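Local atomic coordinates of putative phosphonate binding protein for ABC transporter (PDB entry 5LQ5), a protein that binds inorganic phosphite strongly, and phosphate and methylphosphonate only very weakly, probably as the solute-binding component of an ABC transporter complex. Residues Pro3-Val8 with Asp35-Tyr40; Phe94-Asn99 with Phe170-Leu175; Ser126-Leu131 with Tyr203-Trp208. All coordinates share one frame; numbering follows the deposited sequence.

Interaction 1 of 3, residues Pro3-Val8 with Asp35-Tyr40; sequences PKVLKV and DVEVKY
Two parallel strands, 5-8 and 37-40, run side by side with their axes inclined by 25°. Three backbone hydrogen bonds join them. Leu6 lies between Glu37 and Lys39 and bonds to both: its N donates to Glu37 O (2.9 Å) in the carbonyl plane, and its O accepts from Lys39 N (3.0 Å) almost along the C=O axis. Val8 N then reaches Lys39 O (2.9 Å) from 28° above the carbonyl plane. At the start of the pair a water adds a link, donating to Lys4 O (2.9 Å) and accepting from Glu37 N.

Tyr40 turns its CG anti to the backbone N (chi1 166°). Its CB only grazes Val8 O, but CD1 comes within 3.4 Å of Val8 O, so that the carbonyl oxygen sits at the ring edge, near its plane. Its ring meets that of Phe23, the side chain also touches Leu19 and Asp20, and at the tip OH is hydrogen-bonded to Gln16. On the same face of the sheet Val8 and Val38 cross obliquely, CG2 of Val8 lying 3.6 Å from CG1 of Val38, and both valines rest on Ser27 of helix 16-34.

The other face carries Val5, Lys7, Glu37 and Lys39. Val5 CG2 stands 3.8 Å from Glu37 OE1, while its CG1 lies alongside the CB of Lys39. Lys7 folds back over its own strand, NZ donating to Val5 O (3.1 Å) and also to Asn2 O.

Strand 37-40 is an outermost strand of its sheet, and helix 16-34, which connects the pair, covers the Val8-Val38-Tyr40 face: a classic beta-alpha-beta unit, with its two parallel strands adjacent, as expected in the alpha/beta lobe of a periplasmic binding protein.

Interaction 2 of 3, residues Phe94-Asn99 with Phe170-Leu175; sequences FVVNKN and FDAGAL
The Phe94 ring takes the methyl group of Ala174 on one face: CB stands over the ring centre, 4.1 Å from the centroid and 11° off the normal, a CH-pi contact. Phe170 instead carries its ring away from the partner strand, onto Leu164 and Thr120. The amide of Asn97 is fixed from both ends, OD1 accepting from Asn99 N (2.8 Å) in an Asx turn while ND2 is hydrogen-bonded to Val165 O.

Val95 and Gly173 form the antiparallel hydrogen-bonded pair, Val95 N donating to Gly173 O (2.9 Å) and Gly173 N to Val95 O (3.0 Å), both in the carbonyl plane. Asn97 N adds a third bond to Asp171 O (2.9 Å), from 30° above the plane of the Asp171 carbonyl. Beside the ring contact, Val96 CG1 meets the CB of Ala172 at 3.9 Å. On the other face Leu175, its CG in the crowded position between N and carbonyl carbon (chi1 68°), brings CD2 to 4.0 Å from Val95 CG2, the two side chains crossing at about a right angle.

This antiparallel pair lies inside the mixed sheet of one lobe of the periplasmic binding protein fold, strand 92-97 flanked on its other edge by strand 194-199 and strand 172-176 by strand 119-121. The Phe94-Ala174 face packs against Pro133 of helix 127-139, whereas Leu175 rests on His158 and Ile162 of helix 158-167.

Interaction 3 of 3, residues Ser126-Leu131 with Tyr203-Trp208; sequences STSGRL and YVDYHW. With PO3 (phosphite ion), chain B.
Hydrogen bonds dominate this site, and five from the helix start go to the bound phosphite. Thr127 grips O2 twice, with its backbone N (2.8 Å) in a nearly straight bond (167°) and with its hydroxyl OG1, which is also hydrogen-bonded to Leu66 N. Ser128 likewise grips O1, through N (2.9 Å) and OG (2.7 Å). Ser126 OG donates to phosphite O3 (2.7 Å) while accepting from Gly129 N as the N-cap of helix 127-139. Tyr46 OH and His158 NE2 are also hydrogen-bonded to the ion.

Acid contact comes from the opposing loop. Asp205 OD2 lies 2.5 Å from phosphite O1, a separation that makes a proton on one of the two acid groups probable. Asp205 OD1 is hydrogen-bonded to Gly65 N, which fixes the carboxylate.

Van der Waals contacts make up the rest. Tyr203 OH presses to 3.0 Å from Ser128 CB, and it and Ser128 O are both hydrogen-bonded to Ser92 OG. Thr127 CG2 slides past the Tyr203 ring, 4.0 Å from CE1. The Tyr206 ring lies on the side of the phosphorus away from the three oxygens, CE1 nearest to that direction at 4.2 Å from P; its OH, hydrogen-bonded to Asp13 and Asn176, is set off that line toward O3. An alanine in place of Tyr206 would remove this ring and hydroxyl and would probably leave the phosphorus side of the ion poorly packed and Asp13 and Asn176 without their shared partner.

The helix N-terminus, with its backbone N-H groups, would help to stabilise the negative charge of the ion. The P-H of phosphite should point toward Tyr206, where phosphate would carry a fourth oxygen and methylphosphonate a methyl group, consistent with the very weak binding of both.

Interactions 1 and 2 belong to two different sheets, one in each lobe of the periplasmic binding protein fold, with centres about 40 Å apart on opposite sides of the chain's centre. Interaction 3, its centre about 26 Å from that of interaction 1 and about 19 Å from that of interaction 2, joins the start of helix 127-139 to the loop leading into strand 207-210 across the phosphite cleft. Trp208 CH2 touches Val8 CG1 at 4.2 Å, so interactions 1 and 3 touch by side-chain packing on strands of the first sheet. Along the chain interaction 1 is complete before the others begin, whereas the segments of interactions 2 and 3 alternate, and only 203-208 leads back to the first sheet.

Interaction 1 of 3, residues Pro3-Val8 with Asp35-Tyr40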
loop_
_atom_site.group_PDB
_atom_site.type_symbol
_atom_site.label_atom_id
_atom_site.label_comp_id
_atom_site.label_asym_id
_atom_site.label_seq_id
_atom_site.Cartn_x
_atom_site.Cartn_y
_atom_site.Cartn_z
ATOM N N PRO A 3 11.648 22.395 10.501
ATOM C CA PRO A 3 11.372 22.662 9.103
ATOM C C PRO A 3 12.533 22.408 8.152
ATOM O O PRO A 3 12.298 22.375 6.942
ATOM C CB PRO A 3 11.030 24.162 9.101
ATOM C CG PRO A 3 11.621 24.717 10.376
ATOM C CD PRO A 3 12.195 23.587 11.173
ATOM N N LYS A 4 13.759 22.263 8.661
ATOM C CA LYS A 4 14.897 22.039 7.758
ATOM C C LYS A 4 15.197 20.563 7.501
ATOM O O LYS A 4 16.076 20.240 6.716
ATOM C CB LYS A 4 16.154 22.792 8.187
ATOM C CG LYS A 4 17.292 22.629 7.173
ATOM C CD LYS A 4 18.569 23.397 7.471
ATOM C CE LYS A 4 19.641 23.107 6.413
ATOM N NZ LYS A 4 20.945 23.806 6.594
ATOM N N VAL A 5 14.455 19.676 8.138
ATOM C CA VAL A 5 14.573 18.239 7.870
ATOM C C VAL A 5 13.413 17.804 6.967
ATOM O O VAL A 5 12.223 18.105 7.260
ATOM C CB VAL A 5 14.505 17.427 9.165
ATOM C CG1 VAL A 5 14.606 15.938 8.865
ATOM C CG2 VAL A 5 15.616 17.853 10.126
ATOM N N LEU A 6 13.747 17.110 5.883
ATOM C CA LEU A 6 12.747 16.498 4.998
ATOM C C LEU A 6 12.340 15.142 5.617
ATOM O O LEU A 6 13.131 14.232 5.718
ATOM C CB LEU A 6 13.273 16.277 3.561
ATOM C CG LEU A 6 12.248 15.801 2.527
ATOM C CD1 LEU A 6 11.264 16.898 2.150
ATOM C CD2 LEU A 6 12.947 15.295 1.265
ATOM N N LYS A 7 11.075 15.029 5.970
ATOM C CA LYS A 7 10.568 13.923 6.777
ATOM C C LYS A 7 9.782 13.001 5.859
ATOM O O LYS A 7 8.813 13.403 5.244
ATOM C CB LYS A 7 9.707 14.461 7.920
ATOM C CG LYS A 7 10.477 15.361 8.902
ATOM C CD LYS A 7 9.532 16.069 9.866
ATOM C CE LYS A 7 10.009 17.483 10.165
ATOM N NZ LYS A 7 9.740 18.409 9.034
ATOM N N VAL A 8 10.290 11.789 5.721
ATOM C CA VAL A 8 9.745 10.724 4.894
ATOM C C VAL A 8 8.871 9.821 5.742
ATOM O O VAL A 8 9.217 9.459 6.864
ATOM C CB VAL A 8 10.864 9.917 4.200
ATOM C CG1 VAL A 8 10.358 8.671 3.473
ATOM C CG2 VAL A 8 11.632 10.794 3.214
ATOM N N ASP A 35 21.172 17.193 -0.995
ATOM C CA ASP A 35 22.044 17.952 -0.062
ATOM C C ASP A 35 21.204 18.607 1.056
ATOM O O ASP A 35 21.352 19.781 1.383
ATOM C CB ASP A 35 22.848 19.005 -0.872
ATOM C CG ASP A 35 23.605 20.019 -0.004
ATOM O OD1 ASP A 35 23.702 19.892 1.236
ATOM O OD2 ASP A 35 24.111 20.982 -0.580
ATOM N N VAL A 36 20.298 17.828 1.627
ATOM C CA VAL A 36 19.535 18.248 2.805
ATOM C C VAL A 36 19.402 17.014 3.708
ATOM O O VAL A 36 19.575 15.875 3.248
ATOM C CB VAL A 36 18.135 18.830 2.473
ATOM C CG1 VAL A 36 18.244 20.069 1.576
ATOM C CG2 VAL A 36 17.253 17.768 1.826
ATOM N N GLU A 37 19.109 17.267 4.982
ATOM C CA GLU A 37 18.803 16.213 5.965
ATOM C C GLU A 37 17.466 15.577 5.620
ATOM O O GLU A 37 16.484 16.283 5.394
ATOM C CB GLU A 37 18.750 16.738 7.401
ATOM C CG GLU A 37 19.995 16.422 8.216
ATOM C CD GLU A 37 19.759 16.567 9.704
ATOM O OE1 GLU A 37 19.366 17.672 10.128
ATOM O OE2 GLU A 37 19.956 15.578 10.444
ATOM N N VAL A 38 17.470 14.248 5.574
ATOM C CA VAL A 38 16.268 13.438 5.313
ATOM C C VAL A 38 16.168 12.348 6.395
ATOM O O VAL A 38 17.155 11.676 6.717
ATOM C CB VAL A 38 16.292 12.796 3.912
ATOM C CG1 VAL A 38 14.944 12.166 3.608
ATOM C CG2 VAL A 38 16.609 13.823 2.819
ATOM N N LYS A 39 14.971 12.151 6.932
ATOM C CA LYS A 39 14.742 11.211 8.032
ATOM C C LYS A 39 13.417 10.467 7.816
ATOM O O LYS A 39 12.398 11.098 7.568
ATOM C CB LYS A 39 14.692 11.998 9.351
ATOM C CG LYS A 39 14.457 11.210 10.628
ATOM C CD LYS A 39 15.718 10.549 11.146
ATOM C CE LYS A 39 15.496 10.035 12.561
ATOM N NZ LYS A 39 16.107 8.702 12.749
ATOM N N TYR A 40 13.460 9.135 7.865
ATOM C CA TYR A 40 12.232 8.307 7.855
ATOM C C TYR A 40 11.631 8.297 9.267
ATOM O O TYR A 40 12.313 7.984 10.254
ATOM C CB TYR A 40 12.494 6.888 7.358
ATOM C CG TYR A 40 11.377 5.891 7.627
ATOM C CD1 TYR A 40 10.061 6.143 7.200
ATOM C CD2 TYR A 40 11.643 4.657 8.256
ATOM C CE1 TYR A 40 9.056 5.229 7.437
ATOM C CE2 TYR A 40 10.639 3.749 8.485
ATOM C CZ TYR A 40 9.333 4.051 8.073
ATOM O OH TYR A 40 8.299 3.160 8.313
HETATM O O HOH W 1 18.776 19.972 5.787
#

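Interaction 2 of 3, residues Phe94-Asn99 with Phe170-Leu175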
loop_
_atom_site.group_PDB
_atom_site.type_symbol
_atom_site.label_atom_id
_atom_site.label_comp_id
_atom_site.label_asym_id
_atom_site.label_seq_id
_atom_site.Cartn_x
_atom_site.Cartn_y
_atom_site.Cartn_z
ATOM N N PHE A 94 -6.642 -13.084 -3.111
ATOM C CA PHE A 94 -7.326 -13.787 -2.060
ATOM C C PHE A 94 -6.570 -15.075 -1.783
ATOM O O PHE A 94 -6.233 -15.811 -2.716
ATOM C CB PHE A 94 -8.765 -14.095 -2.436
ATOM C CG PHE A 94 -9.683 -12.885 -2.431
ATOM C CD1 PHE A 94 -10.591 -12.679 -1.414
ATOM C CD2 PHE A 94 -9.648 -11.970 -3.458
ATOM C CE1 PHE A 94 -11.457 -11.593 -1.442
ATOM C CE2 PHE A 94 -10.495 -10.858 -3.490
ATOM C CZ PHE A 94 -11.399 -10.661 -2.473
ATOM N N VAL A 95 -6.316 -15.350 -0.515
ATOM C CA VAL A 95 -5.643 -16.552 -0.057
ATOM C C VAL A 95 -6.507 -17.306 0.936
ATOM O O VAL A 95 -7.316 -16.691 1.682
ATOM C CB VAL A 95 -4.265 -16.281 0.538
ATOM C CG1 VAL A 95 -3.351 -15.621 -0.469
ATOM C CG2 VAL A 95 -4.328 -15.482 1.814
ATOM N N VAL A 96 -6.333 -18.630 0.950
ATOM C CA VAL A 96 -7.044 -19.510 1.863
ATOM C C VAL A 96 -6.102 -20.459 2.567
ATOM O O VAL A 96 -5.053 -20.822 2.032
ATOM C CB VAL A 96 -8.167 -20.308 1.191
ATOM C CG1 VAL A 96 -9.270 -19.375 0.691
ATOM C CG2 VAL A 96 -7.615 -21.145 0.037
ATOM N N ASN A 97 -6.487 -20.842 3.782
ATOM C CA ASN A 97 -5.750 -21.813 4.570
ATOM C C ASN A 97 -5.991 -23.181 3.901
ATOM O O ASN A 97 -7.109 -23.506 3.497
ATOM C CB ASN A 97 -6.230 -21.832 6.008
ATOM C CG ASN A 97 -5.394 -22.728 6.896
ATOM O OD1 ASN A 97 -5.468 -23.941 6.797
ATOM N ND2 ASN A 97 -4.586 -22.136 7.760
ATOM N N LYS A 98 -4.902 -23.944 3.766
ATOM C CA LYS A 98 -4.948 -25.306 3.175
ATOM C C LYS A 98 -5.903 -26.267 3.820
ATOM O O LYS A 98 -6.401 -27.182 3.174
ATOM C CB LYS A 98 -3.601 -25.956 3.307
ATOM C CG LYS A 98 -2.672 -25.454 2.250
ATOM C CD LYS A 98 -1.349 -26.160 2.353
ATOM C CE LYS A 98 -0.236 -25.217 2.000
ATOM N NZ LYS A 98 -0.221 -24.903 0.559
ATOM N N ASN A 99 -6.108 -26.095 5.112
ATOM C CA ASN A 99 -7.004 -26.985 5.867
ATOM C C ASN A 99 -8.453 -26.994 5.356
ATOM O O ASN A 99 -9.211 -27.906 5.668
ATOM C CB ASN A 99 -6.994 -26.628 7.351
ATOM C CG ASN A 99 -5.763 -27.161 8.077
ATOM O OD1 ASN A 99 -4.648 -26.615 7.969
ATOM N ND2 ASN A 99 -5.964 -28.224 8.852
ATOM N N PHE A 170 -7.736 -17.080 10.979
ATOM C CA PHE A 170 -8.746 -16.855 9.959
ATOM C C PHE A 170 -8.608 -17.920 8.886
ATOM O O PHE A 170 -7.548 -18.513 8.706
ATOM C CB PHE A 170 -8.628 -15.468 9.345
ATOM C CG PHE A 170 -9.078 -14.361 10.275
ATOM C CD1 PHE A 170 -10.347 -13.830 10.195
ATOM C CD2 PHE A 170 -8.229 -13.892 11.252
ATOM C CE1 PHE A 170 -10.758 -12.839 11.050
ATOM C CE2 PHE A 170 -8.626 -12.891 12.121
ATOM C CZ PHE A 170 -9.891 -12.363 12.003
ATOM N N ASP A 171 -9.696 -18.165 8.191
ATOM C CA ASP A 171 -9.719 -19.138 7.090
ATOM C C ASP A 171 -9.233 -18.589 5.739
ATOM O O ASP A 171 -8.764 -19.336 4.873
ATOM C CB ASP A 171 -11.153 -19.647 6.896
ATOM C CG ASP A 171 -11.688 -20.352 8.098
ATOM O OD1 ASP A 171 -10.971 -21.237 8.621
ATOM O OD2 ASP A 171 -12.829 -20.042 8.513
ATOM N N ALA A 172 -9.419 -17.284 5.549
ATOM C CA ALA A 172 -9.201 -16.631 4.273
ATOM C C ALA A 172 -8.908 -15.171 4.499
ATOM O O ALA A 172 -9.313 -14.617 5.514
ATOM C CB ALA A 172 -10.419 -16.762 3.360
ATOM N N GLY A 173 -8.256 -14.555 3.520
ATOM C CA GLY A 173 -8.001 -13.119 3.541
ATOM C C GLY A 173 -7.598 -12.576 2.183
ATOM O O GLY A 173 -7.519 -13.327 1.204
ATOM N N ALA A 174 -7.419 -11.271 2.104
ATOM C CA ALA A 174 -7.010 -10.578 0.901
ATOM C C ALA A 174 -5.886 -9.634 1.150
ATOM O O ALA A 174 -5.841 -8.964 2.192
ATOM C CB ALA A 174 -8.181 -9.837 0.275
ATOM N N LEU A 175 -4.992 -9.537 0.174
ATOM C CA LEU A 175 -3.813 -8.677 0.311
ATOM C C LEU A 175 -3.197 -8.279 -1.021
ATOM O O LEU A 175 -3.527 -8.822 -2.069
ATOM C CB LEU A 175 -2.748 -9.314 1.218
ATOM C CG LEU A 175 -2.085 -10.564 0.649
ATOM C CD1 LEU A 175 -0.629 -10.568 1.091
ATOM C CD2 LEU A 175 -2.819 -11.819 1.094
#

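Interaction 3 of 3, residues Ser126-Leu131 with Tyr203-Trp208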
loop_
_atom_site.group_PDB
_atom_site.type_symbol
_atom_site.label_atom_id
_atom_site.label_comp_id
_atom_site.label_asym_id
_atom_site.label_seq_id
_atom_site.Cartn_x
_atom_site.Cartn_y
_atom_site.Cartn_z
ATOM N N SER A 126 -6.798 0.193 3.599
ATOM C CA SER A 126 -5.954 -0.417 2.522
ATOM C C SER A 126 -6.707 -0.548 1.194
ATOM O O SER A 126 -7.863 -0.985 1.158
ATOM C CB SER A 126 -5.438 -1.791 2.941
ATOM O OG SER A 126 -4.692 -2.368 1.878
ATOM N N THR A 127 -6.067 -0.109 0.123
ATOM C CA THR A 127 -6.588 -0.278 -1.221
ATOM C C THR A 127 -6.628 -1.762 -1.631
ATOM O O THR A 127 -7.693 -2.299 -1.975
ATOM C CB THR A 127 -5.739 0.520 -2.243
ATOM O OG1 THR A 127 -5.409 1.825 -1.689
ATOM C CG2 THR A 127 -6.532 0.684 -3.549
ATOM N N SER A 128 -5.446 -2.377 -1.598
ATOM C CA SER A 128 -5.259 -3.775 -2.014
ATOM C C SER A 128 -5.659 -4.830 -0.979
ATOM O O SER A 128 -5.874 -5.991 -1.308
ATOM C CB SER A 128 -3.826 -3.990 -2.453
ATOM O OG SER A 128 -2.913 -3.924 -1.370
ATOM N N GLY A 129 -5.801 -4.379 0.261
ATOM C CA GLY A 129 -6.137 -5.262 1.367
ATOM C C GLY A 129 -7.546 -5.094 1.894
ATOM O O GLY A 129 -7.998 -5.883 2.696
ATOM N N ARG A 130 -8.250 -4.076 1.419
ATOM C CA ARG A 130 -9.620 -3.851 1.893
ATOM C C ARG A 130 -10.555 -3.306 0.826
ATOM O O ARG A 130 -11.550 -3.946 0.520
ATOM C CB ARG A 130 -9.670 -2.963 3.132
ATOM C CG ARG A 130 -11.030 -2.916 3.818
ATOM C CD ARG A 130 -11.952 -1.867 3.238
ATOM N NE ARG A 130 -13.309 -2.004 3.790
ATOM C CZ ARG A 130 -13.705 -1.546 4.985
ATOM N NH1 ARG A 130 -12.890 -0.836 5.747
ATOM N NH2 ARG A 130 -14.949 -1.794 5.414
ATOM N N LEU A 131 -10.272 -2.109 0.303
ATOM C CA LEU A 131 -11.219 -1.408 -0.556
ATOM C C LEU A 131 -11.563 -2.246 -1.780
ATOM O O LEU A 131 -12.752 -2.504 -2.073
ATOM C CB LEU A 131 -10.688 -0.036 -0.966
ATOM C CG LEU A 131 -11.711 0.829 -1.710
ATOM C CD1 LEU A 131 -12.775 1.390 -0.766
ATOM C CD2 LEU A 131 -11.020 1.933 -2.525
ATOM N N TYR A 203 -6.252 -2.308 -10.828
ATOM C CA TYR A 203 -6.682 -0.996 -10.326
ATOM C C TYR A 203 -5.401 -0.179 -10.024
ATOM O O TYR A 203 -4.304 -0.714 -10.055
ATOM C CB TYR A 203 -7.618 -1.121 -9.079
ATOM C CG TYR A 203 -7.027 -1.981 -8.008
ATOM C CD1 TYR A 203 -6.119 -1.429 -7.101
ATOM C CD2 TYR A 203 -7.305 -3.357 -7.934
ATOM C CE1 TYR A 203 -5.521 -2.211 -6.134
ATOM C CE2 TYR A 203 -6.716 -4.148 -6.955
ATOM C CZ TYR A 203 -5.803 -3.567 -6.068
ATOM O OH TYR A 203 -5.177 -4.329 -5.105
ATOM N N VAL A 204 -5.561 1.104 -9.691
ATOM C CA VAL A 204 -4.396 1.970 -9.376
ATOM C C VAL A 204 -4.108 1.905 -7.870
ATOM O O VAL A 204 -5.033 1.807 -7.085
ATOM C CB VAL A 204 -4.611 3.438 -9.804
ATOM C CG1 VAL A 204 -5.621 4.147 -8.929
ATOM C CG2 VAL A 204 -3.308 4.188 -9.774
ATOM N N ASP A 205 -2.843 2.004 -7.463
ATOM C CA ASP A 205 -2.526 1.907 -6.034
ATOM C C ASP A 205 -1.445 2.903 -5.578
ATOM O O ASP A 205 -1.735 4.105 -5.379
ATOM C CB ASP A 205 -2.273 0.449 -5.626
ATOM C CG ASP A 205 -2.404 0.224 -4.093
ATOM O OD1 ASP A 205 -2.545 1.220 -3.324
ATOM O OD2 ASP A 205 -2.458 -0.960 -3.666
ATOM N N TYR A 206 -0.239 2.409 -5.303
ATOM C CA TYR A 206 0.695 3.190 -4.507
ATOM C C TYR A 206 1.277 4.388 -5.224
ATOM O O TYR A 206 1.452 4.377 -6.444
ATOM C CB TYR A 206 1.850 2.329 -4.012
ATOM C CG TYR A 206 1.502 1.236 -3.034
ATOM C CD1 TYR A 206 1.783 1.400 -1.693
ATOM C CD2 TYR A 206 0.976 0.017 -3.437
ATOM C CE1 TYR A 206 1.522 0.418 -0.763
ATOM C CE2 TYR A 206 0.685 -1.000 -2.510
ATOM C CZ TYR A 206 0.992 -0.810 -1.181
ATOM O OH TYR A 206 0.700 -1.855 -0.298
ATOM N N HIS A 207 1.593 5.420 -4.447
ATOM C CA HIS A 207 2.215 6.634 -4.956
ATOM C C HIS A 207 2.807 7.513 -3.883
ATOM O O HIS A 207 2.356 7.501 -2.728
ATOM C CB HIS A 207 1.221 7.435 -5.798
ATOM C CG HIS A 207 -0.016 7.886 -5.078
ATOM N ND1 HIS A 207 -1.030 7.023 -4.707
ATOM C CD2 HIS A 207 -0.439 9.122 -4.737
ATOM C CE1 HIS A 207 -2.001 7.717 -4.135
ATOM N NE2 HIS A 207 -1.669 8.990 -4.148
ATOM N N TRP A 208 3.850 8.242 -4.276
ATOM C CA TRP A 208 4.468 9.256 -3.457
ATOM C C TRP A 208 3.688 10.543 -3.526
ATOM O O TRP A 208 3.352 11.007 -4.604
ATOM C CB TRP A 208 5.890 9.563 -3.911
ATOM C CG TRP A 208 6.919 8.507 -3.609
ATOM C CD1 TRP A 208 7.526 7.641 -4.494
ATOM C CD2 TRP A 208 7.516 8.255 -2.331
ATOM N NE1 TRP A 208 8.421 6.858 -3.823
ATOM C CE2 TRP A 208 8.450 7.222 -2.505
ATOM C CE3 TRP A 208 7.326 8.789 -1.061
ATOM C CZ2 TRP A 208 9.201 6.724 -1.447
ATOM C CZ3 TRP A 208 8.084 8.309 -0.014
ATOM C CH2 TRP A 208 9.001 7.283 -0.212
HETATM P P PO3 B . -2.502 -0.314 0.021
HETATM O O1 PO3 B . -2.841 -1.248 -1.188
HETATM O O2 PO3 B . -3.473 0.926 0.183
HETATM O O3 PO3 B . -2.385 -1.125 1.342
#